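Local coordinates for packaging enzyme P4 (Pseudomonas phage phi6, PDB 4BLO), which hydrolyses ATP as a hexameric RecA-type helicase motor of the phage and probably drives RNA packaging into the viral procapsid, at the interface of chains A and B. Residues are numbered along the deposited sequence; one frame, centred on the assembly and turned at random. Chains: chain A/B, Packaging enzyme P4.

The interface of chains A and B. Residues chain A 214, 217-218, 249-252, 268; chain B 149-152, 190.
Helix 208-222 of chain A, the loop at 249-252 that follows helix 240-248, and strand 261-269 receive loop 149-152 of chain B, together with B:Arg190 at the start of helix 190-193. The contact joins neighbouring RecA-type ATPase subunits of the P4 hexamer. B:Val151 is the apolar plug, with 101 Å² of its surface hidden by chain A. B:Val151 CG1, in the crowded position between backbone N and carbonyl carbon (chi1 89°), meets A:Arg268 tip to tip and lies over one guanidinium face, offset toward the rim, 3.6 Å from A:Arg268 CZ. The other branch, B:Val151 CG2, points toward helix 208-222, 3.7 Å from A:Ser217 CB; the B:Val151 and A:Val252 side chains cross obliquely, meeting through their CG2 methyls. A:Arg268 reaches the valine on a chain extended from CG to NE; a nearly straight hydrogen bond from A:Arg268 NE to A:Thr251 O (3.2 Å), received above the carbonyl plane, helps to fix the guanidinium's rotation. Beside this plug, B:Arg190, bent at chi3 (-55°), sends NH1 straight to A:Ser250 OG (3.0 Å; 174° at H), which lies in the guanidinium plane. B:Arg190 NH2 makes a weak hydrogen bond to A:Thr214 OG1 (2.9 Å) and a better-aligned one to B:Gly149 O within its own chain. A salt bridge from B:Arg190 NE to B:Glu150 OE2 (3.0 Å) further steadies the arginine and may partly offset its charge. In turn, A:Thr214 OG1 donates to a lone pair of A:Ser250 O (3.2 Å), tying helix 208-222 to the loop at the contact surface.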
loop_
_atom_site.group_PDB
_atom_site.type_symbol
_atom_site.label_atom_id
_atom_site.label_comp_id
_atom_site.label_asym_id
_atom_site.label_seq_id
_atom_site.Cartn_x
_atom_site.Cartn_y
_atom_site.Cartn_z
ATOM N N THR A 214 -9.637 -2.332 -24.218
ATOM C CA THR A 214 -9.030 -2.747 -25.487
ATOM C C THR A 214 -9.183 -4.259 -25.663
ATOM O O THR A 214 -9.556 -4.705 -26.746
ATOM C CB THR A 214 -7.546 -2.315 -25.553
ATOM O OG1 THR A 214 -7.459 -0.906 -25.417
ATOM C CG2 THR A 214 -6.884 -2.693 -26.856
ATOM N N SER A 217 -12.795 -4.950 -26.273
ATOM C CA SER A 217 -13.106 -4.497 -27.629
ATOM C C SER A 217 -12.604 -5.486 -28.682
ATOM O O SER A 217 -13.377 -5.858 -29.567
ATOM C CB SER A 217 -12.519 -3.114 -27.888
ATOM O OG SER A 217 -13.032 -2.564 -29.086
ATOM N N ASN A 218 -11.339 -5.949 -28.562
ATOM C CA ASN A 218 -10.742 -6.895 -29.506
ATOM C C ASN A 218 -11.439 -8.272 -29.443
ATOM O O ASN A 218 -11.585 -8.927 -30.480
ATOM C CB ASN A 218 -9.234 -7.022 -29.285
ATOM C CG ASN A 218 -8.436 -5.784 -29.612
ATOM O OD1 ASN A 218 -7.346 -5.569 -29.073
ATOM N ND2 ASN A 218 -8.949 -4.932 -30.495
ATOM N N ALA A 249 -8.955 6.064 -27.355
ATOM C CA ALA A 249 -7.763 5.386 -27.848
ATOM C C ALA A 249 -7.771 3.883 -27.483
ATOM O O ALA A 249 -6.875 3.142 -27.910
ATOM C CB ALA A 249 -6.528 6.059 -27.264
ATOM N N SER A 250 -8.783 3.436 -26.717
ATOM C CA SER A 250 -8.902 2.064 -26.225
ATOM C C SER A 250 -10.182 1.345 -26.704
ATOM O O SER A 250 -10.353 0.159 -26.409
ATOM C CB SER A 250 -8.875 2.069 -24.697
ATOM O OG SER A 250 -7.689 2.674 -24.198
ATOM N N THR A 251 -11.097 2.050 -27.392
ATOM C CA THR A 251 -12.364 1.455 -27.842
ATOM C C THR A 251 -12.675 1.793 -29.305
ATOM O O THR A 251 -12.150 2.767 -29.845
ATOM C CB THR A 251 -13.527 1.912 -26.942
ATOM O OG1 THR A 251 -13.615 3.339 -26.983
ATOM C CG2 THR A 251 -13.416 1.400 -25.499
ATOM N N VAL A 252 -13.550 0.990 -29.933
ATOM C CA VAL A 252 -14.015 1.166 -31.319
ATOM C C VAL A 252 -15.037 2.333 -31.378
ATOM O O VAL A 252 -15.103 3.062 -32.369
ATOM C CB VAL A 252 -14.585 -0.176 -31.842
ATOM C CG1 VAL A 252 -15.543 0.026 -32.999
ATOM C CG2 VAL A 252 -13.451 -1.121 -32.246
ATOM N N ARG A 268 -15.138 4.281 -34.990
ATOM C CA ARG A 268 -14.205 3.744 -35.980
ATOM C C ARG A 268 -15.032 2.972 -37.007
ATOM O O ARG A 268 -15.497 1.857 -36.721
ATOM C CB ARG A 268 -13.149 2.858 -35.317
ATOM C CG ARG A 268 -12.192 3.612 -34.422
ATOM C CD ARG A 268 -11.228 2.672 -33.740
ATOM N NE ARG A 268 -10.631 3.290 -32.555
ATOM C CZ ARG A 268 -9.481 3.951 -32.548
ATOM N NH1 ARG A 268 -8.779 4.087 -33.665
ATOM N NH2 ARG A 268 -9.028 4.487 -31.427
ATOM N N GLY B 149 -2.019 -4.972 -27.870
ATOM C CA GLY B 149 -2.829 -4.148 -26.969
ATOM C C GLY B 149 -3.391 -2.871 -27.561
ATOM O O GLY B 149 -3.537 -1.858 -26.868
ATOM N N GLU B 150 -3.734 -2.928 -28.848
ATOM C CA GLU B 150 -4.284 -1.812 -29.600
ATOM C C GLU B 150 -5.595 -2.221 -30.213
ATOM O O GLU B 150 -5.741 -3.354 -30.680
ATOM C CB GLU B 150 -3.281 -1.346 -30.667
ATOM C CG GLU B 150 -2.093 -0.590 -30.087
ATOM C CD GLU B 150 -2.443 0.699 -29.362
ATOM O OE1 GLU B 150 -3.171 1.529 -29.956
ATOM O OE2 GLU B 150 -1.996 0.873 -28.201
ATOM N N VAL B 151 -6.558 -1.305 -30.215
ATOM C CA VAL B 151 -7.886 -1.586 -30.745
ATOM C C VAL B 151 -7.829 -1.718 -32.298
ATOM O O VAL B 151 -6.798 -1.398 -32.903
ATOM C CB VAL B 151 -8.885 -0.521 -30.227
ATOM C CG1 VAL B 151 -8.963 0.704 -31.139
ATOM C CG2 VAL B 151 -10.253 -1.125 -29.992
ATOM N N ALA B 152 -8.913 -2.240 -32.921
ATOM C CA ALA B 152 -8.992 -2.459 -34.372
ATOM C C ALA B 152 -8.795 -1.151 -35.160
ATOM O O ALA B 152 -9.583 -0.203 -35.035
ATOM C CB ALA B 152 -10.315 -3.111 -34.746
ATOM N N ARG B 190 1.734 -0.863 -24.329
ATOM C CA ARG B 190 0.718 -0.537 -23.329
ATOM C C ARG B 190 0.369 -1.743 -22.440
ATOM O O ARG B 190 0.152 -1.509 -21.259
ATOM C CB ARG B 190 -0.569 -0.042 -23.998
ATOM C CG ARG B 190 -0.533 1.386 -24.518
ATOM C CD ARG B 190 -1.941 1.982 -24.562
ATOM N NE ARG B 190 -2.904 1.183 -25.334
ATOM C CZ ARG B 190 -4.223 1.311 -25.237
ATOM N NH1 ARG B 190 -4.751 2.194 -24.398
ATOM N NH2 ARG B 190 -5.027 0.558 -25.980
#